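Local coordinates for ferulic acid decarboxylase 1 (Candida dubliniensis, PDB 4ZAD), which is a prenylated-flavin-dependent decarboxylase that probably converts ferulic, p-coumaric and cinnamic acid reversibly to their vinyl products, with manganese as a further cofactor, at residues D418-F423 against T433-P438; C475-Q480 against P484-V489; N82-I87 against T361-Q366; F396-K401 against G468-T473. All coordinates share one frame; numbering follows the deposited sequence.

Interaction 1: residues D418-F423 against T433-P438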
# COMPACT_ATOMS: atom_id res chain seq x y z
N ASP A 418 -8.15 -14.50 9.08
CA ASP A 418 -8.89 -13.60 9.93
C ASP A 418 -8.00 -12.89 10.95
O ASP A 418 -8.51 -12.33 11.90
CB ASP A 418 -10.01 -14.39 10.66
CG ASP A 418 -9.44 -15.49 11.57
OD1 ASP A 418 -9.03 -15.15 12.70
OD2 ASP A 418 -9.30 -16.65 11.12
N ASP A 419 -6.68 -12.92 10.76
CA ASP A 419 -5.72 -12.15 11.60
C ASP A 419 -5.55 -10.71 11.06
O ASP A 419 -5.00 -9.84 11.72
CB ASP A 419 -4.36 -12.87 11.64
CG ASP A 419 -3.73 -13.04 10.24
OD1 ASP A 419 -4.43 -13.58 9.32
OD2 ASP A 419 -2.54 -12.61 10.07
N ILE A 420 -6.04 -10.50 9.84
CA ILE A 420 -5.85 -9.25 9.14
C ILE A 420 -7.12 -8.41 9.22
O ILE A 420 -8.19 -8.85 8.74
CB ILE A 420 -5.52 -9.50 7.63
CG1 ILE A 420 -4.25 -10.32 7.49
CG2 ILE A 420 -5.40 -8.22 6.87
CD1 ILE A 420 -3.12 -9.71 8.11
N ASP A 421 -7.01 -7.23 9.82
CA ASP A 421 -8.09 -6.23 9.76
C ASP A 421 -8.02 -5.67 8.35
O ASP A 421 -7.13 -4.89 8.03
CB ASP A 421 -7.92 -5.19 10.88
CG ASP A 421 -8.86 -3.97 10.75
OD1 ASP A 421 -9.76 -3.96 9.89
OD2 ASP A 421 -8.68 -2.99 11.53
N ILE A 422 -8.92 -6.12 7.49
CA ILE A 422 -8.88 -5.75 6.09
C ILE A 422 -9.10 -4.25 5.86
O ILE A 422 -8.85 -3.77 4.76
CB ILE A 422 -9.87 -6.56 5.20
CG1 ILE A 422 -11.33 -6.37 5.67
CG2 ILE A 422 -9.44 -8.00 5.13
CD1 ILE A 422 -12.37 -7.09 4.83
N PHE A 423 -9.56 -3.54 6.88
CA PHE A 423 -9.82 -2.12 6.79
C PHE A 423 -8.58 -1.33 7.03
O PHE A 423 -8.58 -0.13 6.83
CB PHE A 423 -10.92 -1.67 7.78
CG PHE A 423 -12.28 -2.23 7.45
CD1 PHE A 423 -12.65 -3.51 7.90
CD2 PHE A 423 -13.17 -1.50 6.64
CE1 PHE A 423 -13.89 -4.03 7.59
CE2 PHE A 423 -14.43 -2.02 6.36
CZ PHE A 423 -14.78 -3.29 6.81
N THR A 433 1.39 -9.32 -0.20
CA THR A 433 2.70 -9.51 -0.79
C THR A 433 3.37 -10.73 -0.19
O THR A 433 4.10 -11.42 -0.88
CB THR A 433 3.54 -8.25 -0.64
OG1 THR A 433 3.61 -7.90 0.72
CG2 THR A 433 2.87 -7.10 -1.34
N THR A 434 3.10 -11.04 1.08
CA THR A 434 3.78 -12.14 1.75
C THR A 434 3.04 -13.47 1.73
O THR A 434 3.63 -14.48 2.07
CB THR A 434 4.17 -11.78 3.25
OG1 THR A 434 3.00 -11.47 4.04
CG2 THR A 434 5.09 -10.62 3.27
N ARG A 435 1.76 -13.50 1.34
CA ARG A 435 0.99 -14.76 1.37
C ARG A 435 0.52 -15.36 0.01
O ARG A 435 -0.21 -16.32 0.02
CB ARG A 435 -0.21 -14.61 2.29
CG ARG A 435 0.16 -14.07 3.65
CD ARG A 435 -0.95 -14.20 4.71
NE ARG A 435 -0.51 -13.54 5.93
CZ ARG A 435 -1.25 -13.36 7.01
NH1 ARG A 435 -2.49 -13.83 7.06
NH2 ARG A 435 -0.72 -12.74 8.07
N HIS A 436 0.92 -14.82 -1.13
CA HIS A 436 0.47 -15.41 -2.41
C HIS A 436 1.63 -15.45 -3.37
O HIS A 436 2.32 -14.45 -3.54
CB HIS A 436 -0.71 -14.64 -3.03
CG HIS A 436 -0.31 -13.62 -4.05
ND1 HIS A 436 -0.09 -12.29 -3.73
CD2 HIS A 436 -0.09 -13.72 -5.38
CE1 HIS A 436 0.23 -11.62 -4.83
NE2 HIS A 436 0.24 -12.46 -5.85
N THR A 437 1.83 -16.61 -3.98
CA THR A 437 2.79 -16.74 -5.08
C THR A 437 2.35 -15.95 -6.29
O THR A 437 1.31 -16.21 -6.84
CB THR A 437 2.91 -18.20 -5.51
OG1 THR A 437 3.38 -18.95 -4.41
CG2 THR A 437 3.90 -18.34 -6.64
N PRO A 438 3.16 -15.01 -6.75
CA PRO A 438 2.76 -14.35 -7.98
C PRO A 438 2.33 -15.30 -9.07
O PRO A 438 3.00 -16.29 -9.34
CB PRO A 438 4.01 -13.59 -8.40
CG PRO A 438 4.63 -13.21 -7.09
CD PRO A 438 4.39 -14.43 -6.20

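Interaction 2: residues C475-Q480 against P484-V489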
# COMPACT_ATOMS: atom_id res chain seq x y z
N CYS A 475 -4.58 -15.46 -0.37
CA CYS A 475 -3.50 -15.11 0.55
C CYS A 475 -3.75 -15.84 1.86
O CYS A 475 -3.80 -15.22 2.88
CB CYS A 475 -3.47 -13.62 0.76
SG CYS A 475 -3.13 -12.60 -0.75
N ILE A 476 -3.87 -17.18 1.80
CA ILE A 476 -4.15 -18.08 2.93
C ILE A 476 -3.29 -19.31 2.71
O ILE A 476 -3.34 -19.97 1.69
CB ILE A 476 -5.62 -18.50 2.94
CG1 ILE A 476 -6.51 -17.27 2.77
CG2 ILE A 476 -6.03 -19.23 4.20
CD1 ILE A 476 -8.01 -17.60 2.76
N PHE A 477 -2.44 -19.60 3.67
CA PHE A 477 -1.44 -20.64 3.46
C PHE A 477 -2.06 -22.03 3.30
O PHE A 477 -3.06 -22.33 3.93
CB PHE A 477 -0.52 -20.65 4.64
CG PHE A 477 0.26 -19.38 4.82
CD1 PHE A 477 1.12 -18.94 3.83
CD2 PHE A 477 0.14 -18.65 6.02
CE1 PHE A 477 1.84 -17.80 4.03
CE2 PHE A 477 0.87 -17.50 6.23
CZ PHE A 477 1.71 -17.07 5.25
N PRO A 478 -1.48 -22.88 2.46
CA PRO A 478 -2.11 -24.18 2.27
C PRO A 478 -2.61 -24.85 3.53
O PRO A 478 -3.74 -25.33 3.53
CB PRO A 478 -0.99 -25.01 1.65
CG PRO A 478 -0.27 -24.02 0.79
CD PRO A 478 -0.35 -22.69 1.54
N LYS A 479 -1.84 -24.82 4.61
CA LYS A 479 -2.23 -25.51 5.84
C LYS A 479 -3.26 -24.81 6.69
O LYS A 479 -3.70 -25.37 7.68
CB LYS A 479 -1.00 -25.79 6.73
CG LYS A 479 -0.24 -27.01 6.30
CD LYS A 479 0.71 -27.49 7.41
CE LYS A 479 1.77 -28.50 6.85
NZ LYS A 479 1.05 -29.58 6.02
N GLN A 480 -3.62 -23.58 6.33
CA GLN A 480 -4.73 -22.91 6.97
C GLN A 480 -6.04 -23.53 6.51
O GLN A 480 -7.05 -23.33 7.16
CB GLN A 480 -4.74 -21.38 6.68
CG GLN A 480 -3.75 -20.53 7.55
CD GLN A 480 -3.86 -19.02 7.29
OE1 GLN A 480 -3.57 -18.53 6.19
NE2 GLN A 480 -4.24 -18.28 8.32
N PRO A 484 -6.49 -26.56 11.93
CA PRO A 484 -7.09 -25.42 12.62
C PRO A 484 -6.19 -24.84 13.75
O PRO A 484 -6.46 -23.75 14.30
CB PRO A 484 -8.40 -26.00 13.16
CG PRO A 484 -8.16 -27.53 13.23
CD PRO A 484 -6.96 -27.87 12.44
N ASP A 485 -5.11 -25.54 14.09
CA ASP A 485 -4.19 -25.01 15.11
C ASP A 485 -2.92 -24.42 14.48
O ASP A 485 -1.91 -24.27 15.16
CB ASP A 485 -3.87 -26.11 16.16
CG ASP A 485 -5.13 -26.60 16.88
OD1 ASP A 485 -5.76 -25.80 17.65
OD2 ASP A 485 -5.51 -27.78 16.63
N PHE A 486 -3.00 -24.07 13.19
CA PHE A 486 -1.88 -23.48 12.44
C PHE A 486 -1.47 -22.16 13.11
O PHE A 486 -2.31 -21.30 13.35
CB PHE A 486 -2.29 -23.25 10.97
CG PHE A 486 -1.18 -22.71 10.11
CD1 PHE A 486 -0.11 -23.51 9.79
CD2 PHE A 486 -1.21 -21.37 9.63
CE1 PHE A 486 0.94 -23.01 9.01
CE2 PHE A 486 -0.19 -20.86 8.86
CZ PHE A 486 0.90 -21.68 8.54
N GLU A 487 -0.20 -22.00 13.45
CA GLU A 487 0.20 -20.74 14.09
C GLU A 487 1.42 -20.11 13.46
O GLU A 487 2.27 -20.79 12.93
CB GLU A 487 0.39 -20.88 15.61
CG GLU A 487 1.60 -21.69 16.04
CD GLU A 487 1.42 -22.37 17.42
OE1 GLU A 487 2.38 -23.03 17.89
OE2 GLU A 487 0.33 -22.26 18.04
N PHE A 488 1.44 -18.78 13.53
CA PHE A 488 2.61 -18.00 13.28
C PHE A 488 2.56 -16.82 14.21
O PHE A 488 1.50 -16.44 14.67
CB PHE A 488 2.70 -17.58 11.83
CG PHE A 488 1.44 -16.93 11.28
CD1 PHE A 488 1.27 -15.57 11.35
CD2 PHE A 488 0.49 -17.68 10.61
CE1 PHE A 488 0.13 -14.96 10.82
CE2 PHE A 488 -0.64 -17.10 10.07
CZ PHE A 488 -0.83 -15.73 10.18
N VAL A 489 3.72 -16.26 14.54
CA VAL A 489 3.75 -15.10 15.37
C VAL A 489 3.87 -13.98 14.41
O VAL A 489 4.68 -14.06 13.52
CB VAL A 489 4.92 -15.13 16.29
CG1 VAL A 489 5.14 -13.75 16.94
CG2 VAL A 489 4.69 -16.23 17.34

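Interaction 3: residues N82-I87 against T361-Q366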
# COMPACT_ATOMS: atom_id res chain seq x y z
N ASN A 82 -13.07 10.11 13.81
CA ASN A 82 -13.44 9.09 12.86
C ASN A 82 -13.39 9.69 11.46
O ASN A 82 -14.23 10.49 11.11
CB ASN A 82 -14.86 8.63 13.12
CG ASN A 82 -15.37 7.75 12.04
OD1 ASN A 82 -14.64 6.91 11.53
ND2 ASN A 82 -16.62 7.93 11.66
N ASP A 83 -12.43 9.27 10.65
CA ASP A 83 -12.27 9.87 9.32
C ASP A 83 -13.49 9.64 8.41
O ASP A 83 -13.63 10.36 7.46
CB ASP A 83 -10.95 9.47 8.64
CG ASP A 83 -10.79 7.98 8.39
OD1 ASP A 83 -11.64 7.14 8.74
OD2 ASP A 83 -9.77 7.64 7.80
N HIS A 84 -14.38 8.70 8.76
CA HIS A 84 -15.56 8.40 7.96
C HIS A 84 -16.84 9.09 8.49
O HIS A 84 -17.97 8.73 8.10
CB HIS A 84 -15.74 6.88 7.84
CG HIS A 84 -14.88 6.24 6.79
ND1 HIS A 84 -13.51 6.21 6.86
CD2 HIS A 84 -15.21 5.60 5.64
CE1 HIS A 84 -13.02 5.58 5.81
NE2 HIS A 84 -14.04 5.20 5.05
N ALA A 85 -16.66 10.08 9.37
CA ALA A 85 -17.75 10.90 9.87
C ALA A 85 -18.77 11.30 8.81
O ALA A 85 -19.98 11.24 9.05
CB ALA A 85 -17.22 12.17 10.54
N ARG A 86 -18.30 11.75 7.66
CA ARG A 86 -19.23 12.30 6.73
C ARG A 86 -20.09 11.15 6.20
O ARG A 86 -21.27 11.31 5.93
CB ARG A 86 -18.51 13.06 5.61
CG ARG A 86 -17.75 14.30 6.10
CD ARG A 86 -17.11 15.19 4.98
NE ARG A 86 -15.98 15.90 5.53
CZ ARG A 86 -14.92 16.35 4.86
NH1 ARG A 86 -14.81 16.24 3.54
NH2 ARG A 86 -13.94 16.94 5.55
N ILE A 87 -19.50 9.98 6.10
CA ILE A 87 -20.22 8.83 5.60
C ILE A 87 -21.26 8.41 6.64
O ILE A 87 -22.42 8.26 6.32
CB ILE A 87 -19.27 7.70 5.21
CG1 ILE A 87 -18.18 8.25 4.29
CG2 ILE A 87 -20.02 6.65 4.47
CD1 ILE A 87 -18.72 8.89 3.00
N THR A 361 -13.28 -2.79 0.11
CA THR A 361 -12.51 -2.32 -1.06
C THR A 361 -11.49 -1.32 -0.57
O THR A 361 -11.85 -0.18 -0.23
CB THR A 361 -13.37 -1.56 -2.06
OG1 THR A 361 -14.17 -0.62 -1.35
CG2 THR A 361 -14.23 -2.50 -2.89
N PRO A 362 -10.23 -1.73 -0.48
CA PRO A 362 -9.26 -0.77 0.04
C PRO A 362 -9.20 0.41 -0.89
O PRO A 362 -9.13 0.22 -2.12
CB PRO A 362 -7.95 -1.55 0.04
CG PRO A 362 -8.17 -2.68 -0.96
CD PRO A 362 -9.63 -3.01 -0.87
N TYR A 363 -9.21 1.62 -0.34
CA TYR A 363 -9.20 2.81 -1.18
C TYR A 363 -7.90 2.98 -1.97
O TYR A 363 -7.92 3.51 -3.09
CB TYR A 363 -9.51 4.06 -0.37
CG TYR A 363 -10.79 3.96 0.38
CD1 TYR A 363 -11.91 3.35 -0.19
CD2 TYR A 363 -10.90 4.44 1.66
CE1 TYR A 363 -13.10 3.24 0.52
CE2 TYR A 363 -12.06 4.32 2.36
CZ TYR A 363 -13.16 3.71 1.80
OH TYR A 363 -14.33 3.61 2.54
N GLU A 364 -6.81 2.49 -1.39
CA GLU A 364 -5.46 2.54 -1.98
C GLU A 364 -5.43 1.92 -3.36
O GLU A 364 -4.58 2.28 -4.18
CB GLU A 364 -4.46 1.80 -1.08
CG GLU A 364 -4.04 2.57 0.21
CD GLU A 364 -5.05 2.53 1.36
OE1 GLU A 364 -6.12 1.88 1.24
OE2 GLU A 364 -4.76 3.15 2.43
N ALA A 365 -6.38 1.00 -3.61
CA ALA A 365 -6.45 0.27 -4.88
C ALA A 365 -7.51 0.81 -5.82
O ALA A 365 -7.81 0.21 -6.82
CB ALA A 365 -6.66 -1.24 -4.61
N GLN A 366 -8.04 1.99 -5.50
CA GLN A 366 -9.07 2.70 -6.35
C GLN A 366 -10.31 1.82 -6.64
O GLN A 366 -10.97 1.93 -7.68
CB GLN A 366 -8.47 3.20 -7.66
CG GLN A 366 -7.16 3.91 -7.51
CD GLN A 366 -7.28 5.28 -6.91
OE1 GLN A 366 -6.37 5.73 -6.22
NE2 GLN A 366 -8.38 5.97 -7.19

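Interaction 4: residues F396-K401 against G468-T473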
# COMPACT_ATOMS: atom_id res chain seq x y z
N PHE A 396 -19.24 -16.81 -8.07
CA PHE A 396 -20.28 -16.12 -7.37
C PHE A 396 -20.26 -14.61 -7.55
O PHE A 396 -21.28 -14.02 -7.83
CB PHE A 396 -20.28 -16.44 -5.90
CG PHE A 396 -21.43 -15.82 -5.17
CD1 PHE A 396 -22.74 -16.13 -5.54
CD2 PHE A 396 -21.22 -14.92 -4.13
CE1 PHE A 396 -23.82 -15.52 -4.87
CE2 PHE A 396 -22.27 -14.34 -3.48
CZ PHE A 396 -23.58 -14.64 -3.85
N LEU A 397 -19.10 -14.01 -7.35
CA LEU A 397 -18.93 -12.58 -7.41
C LEU A 397 -18.90 -12.06 -8.86
O LEU A 397 -19.41 -10.97 -9.11
CB LEU A 397 -17.67 -12.17 -6.65
CG LEU A 397 -17.70 -12.42 -5.13
CD1 LEU A 397 -16.44 -11.84 -4.47
CD2 LEU A 397 -18.92 -11.81 -4.45
N PHE A 398 -18.33 -12.81 -9.80
CA PHE A 398 -18.20 -12.31 -11.16
C PHE A 398 -19.34 -12.73 -12.09
O PHE A 398 -19.63 -12.01 -13.06
CB PHE A 398 -16.87 -12.73 -11.80
CG PHE A 398 -15.64 -12.21 -11.10
CD1 PHE A 398 -15.61 -10.96 -10.50
CD2 PHE A 398 -14.48 -12.97 -11.08
CE1 PHE A 398 -14.47 -10.50 -9.86
CE2 PHE A 398 -13.34 -12.51 -10.47
CZ PHE A 398 -13.34 -11.28 -9.83
N ARG A 399 -19.99 -13.86 -11.81
CA ARG A 399 -20.92 -14.43 -12.77
C ARG A 399 -22.33 -14.67 -12.27
O ARG A 399 -23.24 -14.89 -13.09
CB ARG A 399 -20.39 -15.74 -13.31
CG ARG A 399 -19.06 -15.66 -14.05
CD ARG A 399 -18.85 -16.96 -14.86
NE ARG A 399 -17.53 -17.01 -15.47
CZ ARG A 399 -17.22 -17.35 -16.74
NH1 ARG A 399 -18.16 -17.73 -17.63
NH2 ARG A 399 -15.93 -17.33 -17.09
N SER A 400 -22.55 -14.66 -10.96
CA SER A 400 -23.88 -14.99 -10.49
C SER A 400 -24.88 -13.89 -10.82
O SER A 400 -24.52 -12.70 -10.95
CB SER A 400 -23.89 -15.29 -9.00
OG SER A 400 -23.75 -14.13 -8.22
N LYS A 401 -26.14 -14.29 -10.92
CA LYS A 401 -27.24 -13.34 -11.09
C LYS A 401 -27.34 -12.40 -9.91
O LYS A 401 -27.96 -11.33 -10.01
CB LYS A 401 -28.58 -14.07 -11.33
CG LYS A 401 -29.14 -14.90 -10.17
CD LYS A 401 -30.72 -15.04 -10.30
CE LYS A 401 -31.32 -16.39 -9.74
NZ LYS A 401 -30.92 -16.80 -8.32
N GLY A 468 -12.65 -10.75 -20.01
CA GLY A 468 -11.63 -11.20 -19.07
C GLY A 468 -11.07 -10.11 -18.18
O GLY A 468 -11.76 -9.18 -17.83
N GLY A 469 -9.82 -10.27 -17.80
CA GLY A 469 -9.12 -9.31 -16.99
C GLY A 469 -9.23 -9.47 -15.50
O GLY A 469 -8.74 -8.62 -14.78
N LYS A 470 -9.86 -10.52 -14.99
CA LYS A 470 -10.08 -10.58 -13.54
C LYS A 470 -9.46 -11.81 -12.89
O LYS A 470 -9.24 -12.82 -13.52
CB LYS A 470 -11.57 -10.47 -13.18
CG LYS A 470 -12.28 -9.26 -13.80
CD LYS A 470 -13.74 -9.10 -13.30
CE LYS A 470 -14.27 -7.69 -13.64
NZ LYS A 470 -15.43 -7.20 -12.84
N CYS A 471 -9.19 -11.72 -11.59
CA CYS A 471 -8.64 -12.85 -10.90
C CYS A 471 -9.04 -12.87 -9.44
O CYS A 471 -9.45 -11.88 -8.90
CB CYS A 471 -7.13 -12.80 -11.03
SG CYS A 471 -6.30 -12.06 -9.66
N VAL A 472 -8.97 -14.04 -8.82
CA VAL A 472 -9.17 -14.21 -7.39
C VAL A 472 -7.86 -14.70 -6.79
O VAL A 472 -7.36 -15.77 -7.18
CB VAL A 472 -10.26 -15.22 -7.11
CG1 VAL A 472 -10.31 -15.61 -5.56
CG2 VAL A 472 -11.60 -14.69 -7.66
N THR A 473 -7.28 -13.91 -5.87
CA THR A 473 -5.94 -14.17 -5.35
C THR A 473 -6.03 -14.68 -3.96
O THR A 473 -6.63 -14.05 -3.12
CB THR A 473 -5.12 -12.89 -5.34
OG1 THR A 473 -5.11 -12.32 -6.65
CG2 THR A 473 -3.72 -13.17 -4.95

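Interaction 1: residues D418-F423 against T433-P438
The backbones stay well apart here, with 11.7 Å between CA of I420 and CA of R435 at their nearest pairing, so one long side chain has to span the gap. That side chain is R435, whose extended chain brings its guanidinium end-on to the carboxylate of D419. NH2 lies 2.7 Å from OD2 of D419 and NH1 lies 3.0 Å from its OD1, in nearly straight bonds (164° and 169°). Both oxygens use their syn lone pairs, and the two flat groups are almost coplanar, 6° apart: a bidentate salt bridge. D419 meets it by turning CG in between its own backbone N and carbonyl carbon. In fold terms, the bridge joins the loop that follows strand 412-417 to the end of helix 425-434, where R435 is the first residue to leave helical geometry. I420 adds an apolar neighbour, its CD1 3.9 Å from R435 NH2, while its side chain also packs on W430, A431 and Q427 of that helix. W430 makes a cation-pi contact with R435. The remaining guanidinium nitrogen, NE, is hydrogen-bonded to the hydroxyl of Y293 of the second subunit, which carries the network across the dimer interface.

Interaction 2: residues C475-Q480 against P484-V489
F477, K479 and Q480 pack against F486 and F488 in a small aromatic cluster within the connection that leaves strand 470-475 and runs to strand 489-490. K479 and Q480 lie on a 3-10 turn that F477 leads into, and the chain then doubles back so that F486 and F488 can be laid against it; the closest CA pair is Q480 and F486, 6.2 Å apart. No hydrogen bond crosses this contact, which is van der Waals packing throughout. F486 is central. Its CG lies anti to the backbone N (chi1 -177°), which carries the ring across to the turn, where CD2 comes 3.4 Å from CG of Q480 and CD1 lies 3.9 Å from CB of K479. Beyond that CB the lysine chain leads off elsewhere. The F486 ring meets F477 at a slant, with planes 59° apart, and the nearest atoms are F477 CD2 and F486 CE2 at 3.6 Å. F488 comes to the edge of the F477 ring, CE2 to CE2 at 4.1 Å; F488 and Y293 of the second subunit also meet edge-to-face. Next to it, V489 pairs in an antiparallel ladder with a strand of that subunit. The turn is held from within: the Q480 side chain reaches back, and its OE1 accepts the F477 backbone N at 3.0 Å through an in-plane lone pair.

Interaction 3: residues N82-I87 against T361-Q366
H84 and Y363 reach toward one another from opposite sides and meet rim to rim, NE2 of the histidine 3.0 Å from OH of the tyrosine in a nearly straight hydrogen bond (165°). Neither ring lies over the other; their planes are 22° apart, and CE2 of Y363 comes up at the edge of the imidazole, 3.5 Å from NE2. In both residues CG stands beside the backbone N and anti to the carbonyl carbon (chi1 -81° for H84), which carries each ring across the 12.5 Å between the CA atoms of H84 and Y363. The other imidazole nitrogen, ND1, donates to OD1 of D83 at 2.8 Å. OD1 lies in the plane of the imidazole, while ND1 meets it from well above the carboxylate's own plane. H84, within the type I turn from N82 to A85, is the N-cap residue of helix 85-90, whereas Y363 belongs to a 3-10 turn between strands 356-360 and 369-374. M99 of helix 99-108 packs on both side chains. With both nitrogens engaged, the buried imidazole is fixed in its rotation; D83 probably polarises it, and the tyrosine hydroxyl gains a polar partner where the N-terminal and C-terminal regions meet.

Interaction 4: residues F396-K401 against G468-T473
F398, near the end of helix 386-399, directs its ring at the start of strand 470-475, an inner strand of the sheet, and the strand residues meet it one after another. K470 comes first and covers the most of it. Its aliphatic chain runs over one face of the phenyl ring, CD standing 3.9 Å from the centroid and 18° off the ring normal, a CH-pi contact; CB follows toward the rim, 3.8 Å from F398 CE2. CG sits beside the lysine's backbone N (chi1 -53°) and begins an extended chain that lays methylenes, not the ammonium, on the ring. The charged end, NZ, travels on to hydrogen-bond the backbone carbonyls of S408 and L410. C471 turns its own side chain away from the helix and offers its carbonyl instead: O lies at the edge of the ring, 4.0 Å from F398 CZ. V472 then supplies an apolar branch, CG2, 4.0 Å from F398 CE2. This is helix-on-sheet packing in the C-terminal domain: F398 also touches I413 of strand 412-417, and its ring and that of F445 of strand 442-445 meet edge-to-face. No hydrogen bond links the two segments. The K470 side chain is about 10 Å from that of K405, which binds the prenylated FMN. The chemistry is therefore divided along one lysine, whose greasy stem is buried against the aromatic face while its cationic tip is satisfied by main-chain oxygens.

All four contacts have at least one segment on or beside the five-stranded mixed sheet of the C-terminal domain. Interaction 3 comes first along the chain and joins segments 274 residues apart, tying the N-terminal region to the link between strands 356-360 and 369-374. Interaction 4 packs helix 386-399 on strand 470-475, and interaction 1 falls in sequence between its two segments. Interaction 2 follows where that strand ends. Interactions 1 and 2 touch, centres about 12 Å apart, with R435 packed on F477 and F488; interaction 1 meets interaction 4 through H436 and T473. Interactions 2 and 3 are farthest apart, about 29 Å between centres. All four border the second subunit, so domain core and dimer interface adjoin.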